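Local coordinates for protein Beta/alpha-amylase (PDB 3VOC) that hydrolyses alpha-1,4-glucosidic linkages of starch, its family 14 beta-amylase domain, the part described here, removing maltose units from non-reducing chain ends, at residues K24-T29 / L387-L392; F55-Y60 / Y137-E142; I222-D227 / K243-W248; R307-F312 / S346-A351; C323-D328 / L362-S367. One frame throughout, in Å; residues are numbered along the deposited sequence. Where two conformers were deposited one is given.

Contact 1 (K24-T29 / L387-L392); sequences KKQLQT and LRINNL
Gln-26, on helix 20-32, reaches across to Ile-389 and Asn-390 in the loop that follows strand 383-386. Its CB lies 3.7 Å from Ile-389 CD1, so the aliphatic base of the glutamine packs on the tip of the isoleucine while its amide runs on to Asn-390. With chi2 at 177° the chain is stretched beyond CG, which carries NE2 out to Asn-390 OD1 at 3.0 Å. The N-H of Gln-26 points almost straight at Asn-390 OD1 (165°), which lies in the plane of the glutamine amide, yet the donor stands above the asparagine carbonyl plane, the amides being 74° apart. NE2 also donates to the backbone O of Val-393, so both bonds tie one nitrogen to the same loop. Cut back to an alanine, this position would be likely to leave Asn-390 OD1 and the Val-393 carbonyl without their shared donor and Ile-389 CD1 less covered. Next along the helix, Leu-27 adds a looser apolar touch, its CD2 4.4 Å from Ile-389 CD1. Arg-388, in the same loop, probably binds substrate, as in related enzymes. The arrangement is that of a TIM barrel closing: the loop after the eighth strand packs on the helix that follows the first.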
# COMPACT_ATOMS: atom_id res chain seq x y z
N LYS A 24 12.09 23.52 6.15
CA LYS A 24 11.18 24.57 6.62
C LYS A 24 10.81 25.59 5.52
O LYS A 24 9.66 26.02 5.45
CB LYS A 24 11.74 25.29 7.85
CG LYS A 24 11.72 24.44 9.12
CD LYS A 24 12.25 25.22 10.30
CE LYS A 24 12.24 24.36 11.57
NZ LYS A 24 12.24 25.19 12.81
N LYS A 25 11.77 25.97 4.68
CA LYS A 25 11.50 26.84 3.52
C LYS A 25 10.50 26.18 2.56
O LYS A 25 9.58 26.83 2.04
CB LYS A 25 12.79 27.16 2.76
CG LYS A 25 13.68 28.19 3.46
CD LYS A 25 14.99 28.43 2.68
CE LYS A 25 16.04 28.95 3.64
NZ LYS A 25 17.41 29.05 3.04
N GLN A 26 10.70 24.88 2.30
CA GLN A 26 9.78 24.14 1.45
C GLN A 26 8.38 24.11 2.04
O GLN A 26 7.39 24.30 1.32
CB GLN A 26 10.25 22.71 1.22
CG GLN A 26 11.48 22.55 0.35
CD GLN A 26 11.89 21.09 0.25
OE1 GLN A 26 12.05 20.42 1.27
NE2 GLN A 26 12.02 20.57 -0.97
N LEU A 27 8.29 23.86 3.35
CA LEU A 27 6.99 23.81 4.02
C LEU A 27 6.26 25.14 3.93
O LEU A 27 5.07 25.17 3.62
CB LEU A 27 7.16 23.40 5.49
CG LEU A 27 7.67 21.98 5.75
CD1 LEU A 27 7.88 21.79 7.25
CD2 LEU A 27 6.69 20.94 5.18
N GLN A 28 6.97 26.24 4.18
CA GLN A 28 6.38 27.58 4.11
C GLN A 28 5.79 27.87 2.73
O GLN A 28 4.67 28.35 2.60
CB GLN A 28 7.41 28.66 4.45
CG GLN A 28 7.87 28.63 5.88
CD GLN A 28 9.23 29.30 6.07
OE1 GLN A 28 9.65 30.15 5.26
NE2 GLN A 28 9.92 28.92 7.14
N THR A 29 6.57 27.56 1.69
CA THR A 29 6.11 27.74 0.32
C THR A 29 4.85 26.90 0.03
O THR A 29 3.88 27.42 -0.53
CB THR A 29 7.25 27.47 -0.68
OG1 THR A 29 8.29 28.44 -0.46
CG2 THR A 29 6.76 27.57 -2.12
N LEU A 387 2.99 13.16 -4.87
CA LEU A 387 4.36 12.68 -4.69
C LEU A 387 5.27 13.41 -5.67
O LEU A 387 5.00 13.37 -6.87
CB LEU A 387 4.45 11.17 -4.95
CG LEU A 387 3.97 10.26 -3.82
CD1 LEU A 387 2.44 10.23 -3.70
CD2 LEU A 387 4.53 8.84 -3.99
N ARG A 388 6.32 14.11 -5.22
CA ARG A 388 6.66 14.45 -3.82
C ARG A 388 7.00 15.92 -3.73
O ARG A 388 6.99 16.65 -4.73
CB ARG A 388 7.94 13.75 -3.39
CG ARG A 388 7.75 12.59 -2.56
CD ARG A 388 9.05 11.81 -2.56
NE ARG A 388 8.74 10.40 -2.54
CZ ARG A 388 8.47 9.70 -1.44
NH1 ARG A 388 8.46 10.29 -0.24
NH2 ARG A 388 8.19 8.42 -1.56
N ILE A 389 7.32 16.35 -2.50
CA ILE A 389 7.58 17.75 -2.22
C ILE A 389 8.61 18.40 -3.16
O ILE A 389 8.38 19.50 -3.64
CB ILE A 389 7.93 17.97 -0.70
CG1 ILE A 389 8.08 19.45 -0.36
CG2 ILE A 389 9.18 17.18 -0.28
CD1 ILE A 389 8.07 19.72 1.17
N ASN A 390 9.72 17.71 -3.45
CA ASN A 390 10.77 18.31 -4.30
C ASN A 390 10.33 18.47 -5.77
O ASN A 390 10.97 19.20 -6.53
CB ASN A 390 12.10 17.56 -4.16
CG ASN A 390 12.88 17.99 -2.92
OD1 ASN A 390 12.48 17.73 -1.77
ND2 ASN A 390 13.99 18.69 -3.16
N ASN A 391 9.23 17.82 -6.15
CA ASN A 391 8.66 18.04 -7.47
C ASN A 391 7.85 19.33 -7.55
O ASN A 391 7.49 19.77 -8.65
CB ASN A 391 7.84 16.83 -7.93
CG ASN A 391 8.62 15.52 -7.82
OD1 ASN A 391 8.26 14.63 -7.05
ND2 ASN A 391 9.70 15.41 -8.57
N LEU A 392 7.57 19.93 -6.39
CA LEU A 392 6.81 21.19 -6.28
C LEU A 392 7.65 22.36 -5.81
O LEU A 392 7.36 23.50 -6.18
CB LEU A 392 5.62 21.06 -5.31
CG LEU A 392 4.50 20.09 -5.67
CD1 LEU A 392 3.44 20.03 -4.58
CD2 LEU A 392 3.86 20.45 -7.01

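Contact 2 (F55-Y60 / Y137-E142); sequences FDWSYY and YASFAE
Two helices of the TIM barrel, 58-69 and 127-144, following its second and third strands, meet where Phe-55 and Trp-57, just ahead of the first, pack on Ser-139 and Phe-140 of the second. The calcium ion, bound by Glu-48, Asp-52, Asn-53, Gln-132 and Glu-135, lies close by, about 5 Å from the side chain of Phe-55. Ser-139 touches both aromatic residues. Its CB makes a CH-pi contact with the Phe-55 ring, 3.6 Å from the centroid and nearly on the ring normal, and its OG lies over the same ring. That OG also takes the indole N-H of Trp-57, NE1 to OG 2.9 Å, at the edge of the indole and near its plane. With OG anti to the backbone N (chi1 -171°), the hydroxyl is held out from the helix toward both rings. On the Trp-57 side, Asp-56 caps the start of helix 58-69: its OD1 accepts from Ser-58 N and, through its syn lone pair, from Ser-58 OG at 2.8 Å. Phe-140, whose ring also stacks with Phe-144 one turn on, sends its edge toward the face of the Trp-57 six-membered ring in an offset edge-to-face pair, centroids 5.7 Å apart and planes at 66°. Between these two the closest side-chain approach is Trp-57 CZ3 to Phe-140 CD1, 3.7 Å.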
# COMPACT_ATOMS: atom_id res chain seq x y z
N PHE A 55 11.72 2.40 21.69
CA PHE A 55 11.30 3.35 20.66
C PHE A 55 12.17 4.60 20.64
O PHE A 55 12.71 5.01 21.68
CB PHE A 55 9.83 3.74 20.88
CG PHE A 55 8.89 2.59 20.68
CD1 PHE A 55 8.48 2.22 19.38
CD2 PHE A 55 8.41 1.87 21.78
CE1 PHE A 55 7.61 1.14 19.20
CE2 PHE A 55 7.55 0.80 21.59
CZ PHE A 55 7.16 0.43 20.29
N ASP A 56 12.29 5.19 19.46
CA ASP A 56 12.93 6.50 19.31
C ASP A 56 12.05 7.30 18.36
O ASP A 56 12.09 7.11 17.15
CB ASP A 56 14.34 6.35 18.74
CG ASP A 56 15.09 7.69 18.67
OD1 ASP A 56 14.50 8.75 18.98
OD2 ASP A 56 16.28 7.67 18.30
N TRP A 57 11.22 8.17 18.93
CA TRP A 57 10.32 9.01 18.15
C TRP A 57 10.86 10.42 17.92
O TRP A 57 10.18 11.24 17.32
CB TRP A 57 8.94 9.10 18.83
CG TRP A 57 8.21 7.79 18.91
CD1 TRP A 57 8.05 7.01 20.02
CD2 TRP A 57 7.53 7.11 17.84
NE1 TRP A 57 7.30 5.89 19.71
CE2 TRP A 57 6.98 5.93 18.38
CE3 TRP A 57 7.32 7.40 16.49
CZ2 TRP A 57 6.24 5.03 17.61
CZ3 TRP A 57 6.59 6.51 15.72
CH2 TRP A 57 6.06 5.33 16.28
N SER A 58 12.09 10.70 18.40
CA SER A 58 12.56 12.10 18.46
C SER A 58 12.64 12.77 17.08
O SER A 58 12.23 13.91 16.92
CB SER A 58 13.90 12.23 19.21
OG SER A 58 14.92 11.46 18.58
N TYR A 59 13.15 12.06 16.09
CA TYR A 59 13.18 12.61 14.73
C TYR A 59 11.78 12.98 14.21
O TYR A 59 11.60 14.03 13.57
CB TYR A 59 13.89 11.65 13.78
CG TYR A 59 13.73 11.99 12.31
CD1 TYR A 59 14.52 12.97 11.72
CD2 TYR A 59 12.81 11.30 11.51
CE1 TYR A 59 14.38 13.28 10.36
CE2 TYR A 59 12.67 11.59 10.15
CZ TYR A 59 13.46 12.58 9.58
OH TYR A 59 13.33 12.88 8.24
N TYR A 60 10.79 12.14 14.46
CA TYR A 60 9.45 12.44 13.97
C TYR A 60 8.73 13.51 14.78
O TYR A 60 7.87 14.20 14.25
CB TYR A 60 8.61 11.17 13.81
CG TYR A 60 9.05 10.39 12.61
CD1 TYR A 60 8.82 10.88 11.33
CD2 TYR A 60 9.74 9.16 12.75
CE1 TYR A 60 9.24 10.18 10.20
CE2 TYR A 60 10.16 8.43 11.61
CZ TYR A 60 9.90 8.96 10.35
OH TYR A 60 10.29 8.29 9.20
N TYR A 137 1.50 0.92 17.13
CA TYR A 137 0.40 1.90 17.05
C TYR A 137 0.15 2.50 18.44
O TYR A 137 -0.11 3.71 18.58
CB TYR A 137 -0.88 1.27 16.51
CG TYR A 137 -0.84 0.72 15.08
CD1 TYR A 137 0.18 1.04 14.20
CD2 TYR A 137 -1.87 -0.11 14.61
CE1 TYR A 137 0.19 0.53 12.87
CE2 TYR A 137 -1.88 -0.61 13.30
CZ TYR A 137 -0.85 -0.29 12.45
OH TYR A 137 -0.87 -0.79 11.17
N ALA A 138 0.21 1.65 19.46
CA ALA A 138 0.06 2.08 20.85
C ALA A 138 1.13 3.10 21.20
O ALA A 138 0.85 4.15 21.77
CB ALA A 138 0.14 0.86 21.80
N SER A 139 2.38 2.78 20.84
CA SER A 139 3.46 3.69 21.12
C SER A 139 3.29 5.01 20.38
O SER A 139 3.54 6.07 20.96
CB SER A 139 4.82 3.07 20.78
OG SER A 139 5.83 3.92 21.27
N PHE A 140 2.87 4.96 19.11
CA PHE A 140 2.65 6.19 18.35
C PHE A 140 1.60 7.06 19.02
O PHE A 140 1.77 8.27 19.20
CB PHE A 140 2.23 5.90 16.90
CG PHE A 140 2.02 7.14 16.10
CD1 PHE A 140 3.10 7.86 15.59
CD2 PHE A 140 0.74 7.63 15.89
CE1 PHE A 140 2.90 9.06 14.87
CE2 PHE A 140 0.53 8.82 15.18
CZ PHE A 140 1.61 9.53 14.67
N ALA A 141 0.48 6.42 19.38
CA ALA A 141 -0.63 7.11 19.99
C ALA A 141 -0.18 7.80 21.28
O ALA A 141 -0.50 8.97 21.51
CB ALA A 141 -1.77 6.13 20.27
N GLU A 142 0.57 7.07 22.10
CA GLU A 142 1.09 7.59 23.36
C GLU A 142 2.06 8.76 23.16
O GLU A 142 2.00 9.77 23.87
CB GLU A 142 1.77 6.45 24.13
CG GLU A 142 2.17 6.77 25.55
CD GLU A 142 2.43 5.51 26.37
OE1 GLU A 142 3.48 4.86 26.14
OE2 GLU A 142 1.57 5.18 27.22

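Contact 3 (I222-D227 / K243-W248); sequences INPPTD and KDFLSW
Phe-245 projects from helix 240-268 against Pro-224 and Pro-225. Its CB begins on the side facing the prolines, and with CG anti to the backbone N (chi1 168°) the ring is carried off the helix onto them. CG, the first ring atom, is already 3.9 Å from Pro-225 CD. Farther out on one flank, CD2 and CE2 run beneath the Pro-225 ring, touching both its CD and its CG; the nearest approach is CE2 to CD, 3.5 Å. On the other flank CD1 nears the backbone of Pro-224, and CE1 comes within 3.6 Å of Pro-224 CB. At the tip, CZ meets both prolines, 3.6 Å from Pro-225 CD and 4.0 Å from Pro-224 CB. Pro-225 CD thus sits over the middle of the Phe-245 ring, 14° off the ring normal, in a CH-pi contact, whereas Pro-224 comes in obliquely. Phe-183 meets the same ring edge-to-face, and Tyr-249 also packs against it. The contact joins the loop after helix 205-212 to the long helix that precedes the fifth barrel strand. No hydrogen bond crosses between the segments: the hold is apolar, a C-H next to the proline nitrogen, probably slightly polarised, resting on an aromatic face.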
# COMPACT_ATOMS: atom_id res chain seq x y z
N ILE A 222 -0.74 -30.66 -2.19
CA ILE A 222 -1.40 -29.42 -2.56
C ILE A 222 -0.37 -28.30 -2.55
O ILE A 222 0.32 -28.08 -1.55
CB ILE A 222 -2.54 -29.07 -1.58
CG1 ILE A 222 -3.64 -30.13 -1.64
CG2 ILE A 222 -3.08 -27.64 -1.86
CD1 ILE A 222 -4.67 -30.00 -0.52
N ASN A 223 -0.27 -27.59 -3.67
CA ASN A 223 0.66 -26.49 -3.82
C ASN A 223 0.02 -25.31 -4.54
O ASN A 223 -0.96 -25.50 -5.26
CB ASN A 223 1.88 -26.95 -4.62
CG ASN A 223 2.78 -27.84 -3.82
OD1 ASN A 223 3.44 -27.39 -2.89
ND2 ASN A 223 2.82 -29.12 -4.17
N PRO A 224 0.60 -24.09 -4.38
CA PRO A 224 0.22 -22.97 -5.24
C PRO A 224 0.67 -23.30 -6.68
O PRO A 224 1.35 -24.31 -6.88
CB PRO A 224 1.04 -21.80 -4.67
CG PRO A 224 1.34 -22.21 -3.28
CD PRO A 224 1.59 -23.68 -3.37
N PRO A 225 0.32 -22.45 -7.67
CA PRO A 225 0.69 -22.75 -9.06
C PRO A 225 2.18 -22.97 -9.20
O PRO A 225 2.96 -22.21 -8.64
CB PRO A 225 0.26 -21.49 -9.81
CG PRO A 225 -0.89 -20.99 -9.01
CD PRO A 225 -0.47 -21.21 -7.59
N THR A 226 2.55 -24.05 -9.87
CA THR A 226 3.94 -24.44 -10.01
C THR A 226 4.42 -24.01 -11.39
O THR A 226 5.38 -24.56 -11.94
CB THR A 226 4.10 -25.97 -9.80
OG1 THR A 226 3.06 -26.67 -10.48
CG2 THR A 226 4.03 -26.30 -8.31
N ASP A 227 3.72 -23.00 -11.91
CA ASP A 227 3.99 -22.32 -13.18
C ASP A 227 3.02 -21.13 -13.29
O ASP A 227 1.90 -21.29 -13.77
CB ASP A 227 3.84 -23.27 -14.38
CG ASP A 227 2.64 -24.23 -14.25
OD1 ASP A 227 2.39 -24.98 -15.22
OD2 ASP A 227 1.95 -24.25 -13.20
N LYS A 243 -9.44 -20.82 -8.80
CA LYS A 243 -10.30 -19.90 -8.07
C LYS A 243 -10.13 -20.03 -6.57
O LYS A 243 -10.08 -19.03 -5.87
CB LYS A 243 -11.78 -20.07 -8.45
CG LYS A 243 -12.13 -19.59 -9.86
CD LYS A 243 -13.56 -20.00 -10.26
CE LYS A 243 -14.12 -19.08 -11.35
NZ LYS A 243 -13.19 -18.91 -12.52
N ASP A 244 -10.04 -21.26 -6.07
CA ASP A 244 -9.74 -21.48 -4.66
C ASP A 244 -8.39 -20.88 -4.26
O ASP A 244 -8.27 -20.27 -3.20
CB ASP A 244 -9.78 -22.98 -4.30
CG ASP A 244 -11.14 -23.41 -3.78
OD1 ASP A 244 -11.81 -22.63 -3.08
OD2 ASP A 244 -11.55 -24.56 -4.05
N PHE A 245 -7.37 -21.08 -5.09
CA PHE A 245 -6.06 -20.52 -4.77
C PHE A 245 -6.10 -18.98 -4.72
O PHE A 245 -5.64 -18.37 -3.75
CB PHE A 245 -4.95 -20.97 -5.74
CG PHE A 245 -3.68 -20.18 -5.57
CD1 PHE A 245 -2.90 -20.34 -4.42
CD2 PHE A 245 -3.30 -19.23 -6.51
CE1 PHE A 245 -1.76 -19.59 -4.22
CE2 PHE A 245 -2.15 -18.47 -6.32
CZ PHE A 245 -1.37 -18.66 -5.15
N LEU A 246 -6.66 -18.37 -5.77
CA LEU A 246 -6.67 -16.91 -5.85
C LEU A 246 -7.54 -16.28 -4.78
O LEU A 246 -7.18 -15.24 -4.25
CB LEU A 246 -7.16 -16.44 -7.23
CG LEU A 246 -6.16 -16.53 -8.38
CD1 LEU A 246 -6.82 -16.05 -9.66
CD2 LEU A 246 -4.90 -15.72 -8.08
N SER A 247 -8.68 -16.91 -4.48
CA SER A 247 -9.54 -16.42 -3.40
C SER A 247 -8.82 -16.48 -2.05
O SER A 247 -8.87 -15.52 -1.26
CB SER A 247 -10.85 -17.20 -3.34
OG SER A 247 -11.69 -16.69 -2.32
N TRP A 248 -8.14 -17.60 -1.79
CA TRP A 248 -7.38 -17.75 -0.55
C TRP A 248 -6.22 -16.73 -0.49
O TRP A 248 -5.98 -16.10 0.54
CB TRP A 248 -6.82 -19.18 -0.39
CG TRP A 248 -5.75 -19.22 0.69
CD1 TRP A 248 -5.96 -19.28 2.05
CD2 TRP A 248 -4.33 -19.14 0.50
NE1 TRP A 248 -4.75 -19.27 2.71
CE2 TRP A 248 -3.74 -19.19 1.79
CE3 TRP A 248 -3.50 -19.05 -0.63
CZ2 TRP A 248 -2.36 -19.14 1.98
CZ3 TRP A 248 -2.13 -19.00 -0.44
CH2 TRP A 248 -1.56 -19.06 0.86

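Contact 4 (R307-F312 / S346-A351); sequences RLIQKF and SSIANA
Ile-309 touches both Ile-348 and Ala-349, one with each branch. Its CD1 meets Ile-348 CG2 at 3.7 Å, the two side chains crossing at about a right angle. Its CG2 rests on the backbone of Ala-349, 3.8 Å from CA, with Ala-349 CB a little farther at 4.1 Å. With only a methyl on Ala-349, the backbones are close here, the CA atoms of Ile-309 and Ala-349 being 6.3 Å apart. In Ile-309 CG1 stands anti to the carbonyl carbon (chi1 -66°) and CG2 anti to the backbone N, which spreads the branches over successive residues of the partner helix. Around this apolar patch, polar groups tie the helices to other parts: Arg-307 makes a salt bridge with Glu-254 and Ser-346 OG bonds to Tyr-381 OH. The pair is plain helix packing of the TIM barrel. Helices 305-315 and 338-352 lie side by side outside the sheet, Ile-309 and Ala-349 both also touching Leu-319 of strand 318-321, while Ala-349 reaches Leu-356 of strand 356-359.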
# COMPACT_ATOMS: atom_id res chain seq x y z
N ARG A 307 -14.81 -7.52 -3.50
CA ARG A 307 -14.63 -8.12 -2.19
C ARG A 307 -13.55 -7.40 -1.40
O ARG A 307 -13.69 -7.23 -0.20
CB ARG A 307 -14.26 -9.58 -2.32
CG ARG A 307 -14.57 -10.39 -1.08
CD ARG A 307 -14.23 -11.84 -1.33
NE ARG A 307 -12.83 -12.11 -1.02
CZ ARG A 307 -12.16 -13.19 -1.41
NH1 ARG A 307 -12.75 -14.08 -2.20
NH2 ARG A 307 -10.90 -13.38 -1.02
N LEU A 308 -12.46 -7.03 -2.07
CA LEU A 308 -11.35 -6.38 -1.38
C LEU A 308 -11.81 -5.03 -0.82
O LEU A 308 -11.50 -4.68 0.33
CB LEU A 308 -10.17 -6.18 -2.33
CG LEU A 308 -8.90 -5.54 -1.73
CD1 LEU A 308 -8.31 -6.40 -0.61
CD2 LEU A 308 -7.87 -5.35 -2.81
N ILE A 309 -12.56 -4.29 -1.62
CA ILE A 309 -13.00 -2.94 -1.22
C ILE A 309 -14.08 -3.05 -0.15
O ILE A 309 -14.13 -2.23 0.76
CB ILE A 309 -13.37 -2.06 -2.45
CG1 ILE A 309 -12.10 -1.78 -3.28
CG2 ILE A 309 -13.94 -0.70 -2.02
CD1 ILE A 309 -12.38 -1.29 -4.73
N GLN A 310 -14.90 -4.10 -0.23
CA GLN A 310 -15.82 -4.43 0.86
C GLN A 310 -15.11 -4.59 2.22
O GLN A 310 -15.66 -4.19 3.26
CB GLN A 310 -16.65 -5.69 0.55
CG GLN A 310 -17.71 -6.02 1.65
CD GLN A 310 -18.72 -4.90 1.87
OE1 GLN A 310 -19.03 -4.53 3.02
NE2 GLN A 310 -19.24 -4.36 0.77
N LYS A 311 -13.91 -5.17 2.21
CA LYS A 311 -13.14 -5.33 3.44
C LYS A 311 -12.70 -3.99 4.01
O LYS A 311 -12.66 -3.83 5.24
CB LYS A 311 -11.95 -6.28 3.24
CG LYS A 311 -11.25 -6.70 4.52
CD LYS A 311 -12.05 -7.75 5.30
CE LYS A 311 -11.33 -8.18 6.57
NZ LYS A 311 -12.30 -8.80 7.52
N PHE A 312 -12.37 -3.02 3.14
CA PHE A 312 -12.11 -1.65 3.60
C PHE A 312 -13.33 -1.09 4.34
O PHE A 312 -13.20 -0.55 5.44
CB PHE A 312 -11.72 -0.72 2.44
CG PHE A 312 -10.27 -0.76 2.10
CD1 PHE A 312 -9.74 -1.85 1.39
CD2 PHE A 312 -9.41 0.26 2.51
CE1 PHE A 312 -8.39 -1.91 1.08
CE2 PHE A 312 -8.04 0.22 2.20
CZ PHE A 312 -7.53 -0.88 1.47
N SER A 346 -12.31 3.18 -8.27
CA SER A 346 -13.07 4.34 -7.78
C SER A 346 -14.58 4.13 -7.82
O SER A 346 -15.27 4.46 -6.85
CB SER A 346 -12.68 5.62 -8.55
OG SER A 346 -11.30 5.94 -8.38
N SER A 347 -15.09 3.60 -8.93
CA SER A 347 -16.54 3.29 -9.06
C SER A 347 -17.02 2.30 -8.01
O SER A 347 -18.10 2.48 -7.43
CB SER A 347 -16.84 2.69 -10.44
OG SER A 347 -16.81 3.69 -11.44
N ILE A 348 -16.24 1.26 -7.77
CA ILE A 348 -16.58 0.27 -6.75
C ILE A 348 -16.60 0.91 -5.36
O ILE A 348 -17.58 0.75 -4.62
CB ILE A 348 -15.65 -0.94 -6.79
CG1 ILE A 348 -15.80 -1.65 -8.15
CG2 ILE A 348 -15.93 -1.89 -5.58
CD1 ILE A 348 -14.73 -2.71 -8.43
N ALA A 349 -15.53 1.62 -5.01
CA ALA A 349 -15.49 2.32 -3.73
C ALA A 349 -16.70 3.25 -3.54
O ALA A 349 -17.34 3.23 -2.48
CB ALA A 349 -14.19 3.09 -3.60
N ASN A 350 -17.03 4.06 -4.55
CA ASN A 350 -18.19 4.96 -4.42
C ASN A 350 -19.51 4.22 -4.30
O ASN A 350 -20.36 4.62 -3.51
CB ASN A 350 -18.27 5.98 -5.57
CG ASN A 350 -17.26 7.09 -5.41
OD1 ASN A 350 -16.80 7.38 -4.31
ND2 ASN A 350 -16.91 7.72 -6.52
N ALA A 351 -19.66 3.14 -5.06
CA ALA A 351 -20.86 2.29 -4.98
C ALA A 351 -21.06 1.77 -3.56
O ALA A 351 -22.20 1.60 -3.11
CB ALA A 351 -20.76 1.12 -5.94

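Contact 5 (C323-D328 / L362-S367); sequences CLEMSD and LPTGGS
The carboxylate of Glu-325 is met from above its plane by the backbone N-H of Leu-362, 3.0 Å from OE2 and 40° out of that plane. Its other oxygen, OE1, accepts from Ala-361 N, so two successive amides of the loop after strand 356-359 are gripped by one side chain. Water 1 lies 2.7 Å from OE2 and, placed also near Pro-363 O, extends the link along the loop. Below the carboxylate, CG packs against Thr-364 at 3.7 Å from OG1; chi1 of 88° sets CG beside the threonine, and the bend at chi2 turns the carboxylate away from it, toward Leu-362 N. A glutamine in its place would probably cost one of the two amides its acceptor, since its NH2 end cannot accept. Met-326 CE adds a loose touch on Leu-362 CD1, 4.1 Å away. Asn-360 and Ala-361, next to this loop, probably bind substrate, as does nearby His-284. Chemically this is a polar surface contact, a carboxylate, probably charged, meeting two successive backbone amides and a water.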
# COMPACT_ATOMS: atom_id res chain seq x y z
N CYS A 323 -2.01 6.08 -9.36
CA CYS A 323 -2.03 6.16 -10.84
C CYS A 323 -3.03 7.17 -11.40
O CYS A 323 -3.29 7.16 -12.62
CB CYS A 323 -2.27 4.82 -11.52
SG CYS A 323 -1.24 3.54 -10.93
N LEU A 324 -3.54 8.06 -10.55
CA LEU A 324 -4.50 9.07 -10.99
C LEU A 324 -4.00 9.98 -12.13
O LEU A 324 -4.81 10.56 -12.87
CB LEU A 324 -4.97 9.92 -9.81
CG LEU A 324 -6.25 9.41 -9.14
CD1 LEU A 324 -6.03 8.08 -8.42
CD2 LEU A 324 -6.74 10.46 -8.15
N GLU A 325 -2.68 10.08 -12.27
CA GLU A 325 -2.10 10.96 -13.29
C GLU A 325 -1.91 10.32 -14.66
O GLU A 325 -1.58 11.02 -15.64
CB GLU A 325 -0.75 11.54 -12.80
CG GLU A 325 0.50 10.68 -13.08
CD GLU A 325 0.67 9.44 -12.18
OE1 GLU A 325 -0.27 9.06 -11.43
OE2 GLU A 325 1.76 8.84 -12.23
N MET A 326 -2.10 9.00 -14.73
CA MET A 326 -1.75 8.23 -15.94
C MET A 326 -2.91 8.03 -16.91
O MET A 326 -4.07 7.98 -16.49
CB MET A 326 -1.22 6.85 -15.56
CG MET A 326 0.16 6.84 -15.01
SD MET A 326 0.68 5.14 -14.74
CE MET A 326 2.21 5.52 -13.85
N SER A 327 -2.58 7.89 -18.19
CA SER A 327 -3.58 7.64 -19.23
C SER A 327 -3.57 6.18 -19.65
O SER A 327 -2.58 5.48 -19.47
CB SER A 327 -3.33 8.53 -20.45
OG SER A 327 -3.40 9.90 -20.12
N ASP A 328 -4.69 5.73 -20.22
CA ASP A 328 -4.79 4.39 -20.79
C ASP A 328 -3.93 4.26 -22.03
O ASP A 328 -3.85 5.17 -22.85
CB ASP A 328 -6.24 4.08 -21.16
CG ASP A 328 -7.04 3.57 -19.98
OD1 ASP A 328 -6.44 3.23 -18.95
OD2 ASP A 328 -8.27 3.51 -20.10
N LEU A 362 3.77 8.26 -10.11
CA LEU A 362 5.11 8.73 -10.42
C LEU A 362 5.10 10.26 -10.47
O LEU A 362 4.04 10.85 -10.62
CB LEU A 362 5.57 8.16 -11.77
CG LEU A 362 5.81 6.64 -11.81
CD1 LEU A 362 6.17 6.19 -13.23
CD2 LEU A 362 6.89 6.22 -10.84
N PRO A 363 6.27 10.91 -10.32
CA PRO A 363 6.29 12.36 -10.42
C PRO A 363 5.66 12.82 -11.72
O PRO A 363 5.80 12.15 -12.75
CB PRO A 363 7.78 12.70 -10.38
CG PRO A 363 8.39 11.60 -9.59
CD PRO A 363 7.59 10.36 -9.94
N THR A 364 4.95 13.93 -11.68
CA THR A 364 4.15 14.34 -12.81
C THR A 364 4.13 15.85 -12.91
O THR A 364 4.76 16.54 -12.11
CB THR A 364 2.70 13.77 -12.67
OG1 THR A 364 1.99 13.92 -13.91
CG2 THR A 364 1.95 14.48 -11.55
N GLY A 365 3.41 16.34 -13.91
CA GLY A 365 3.23 17.77 -14.12
C GLY A 365 2.42 17.91 -15.37
O GLY A 365 1.96 16.91 -15.92
N GLY A 366 2.24 19.15 -15.83
CA GLY A 366 1.49 19.40 -17.06
C GLY A 366 0.16 18.66 -17.14
O GLY A 366 -0.72 18.83 -16.28
N SER A 367 0.04 17.84 -18.17
CA SER A 367 -1.16 17.03 -18.45
C SER A 367 -1.53 16.10 -17.30
O SER A 367 -2.72 15.76 -17.12
CB SER A 367 -0.95 16.18 -19.71
OG SER A 367 -0.74 17.02 -20.84
O HOH W 1 3.61 10.06 -13.77

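Contacts 1 to 4 are buried, whereas contact 5 lies at the surface, on loops at the C-terminal ends of the sixth and seventh strands. Contacts 4 and 5 both lie beside strands 318-321 and 356-359: contact 4 joins the helices ahead of and between them in sequence by apolar packing, contact 5 the loops after them by a carboxylate on backbone amides. Contact 1 joins the loop after the last strand to the helix after the first and touches contact 5 through Asn-391 and Pro-363. Contact 2, near the calcium, is aromatic with one indole bond. Contact 3, wholly apolar, lies on the opposite side of the chain's centre from contacts 1 and 2, and probably reaches contact 4 by a hydrogen bond between Ser-247 and Arg-307.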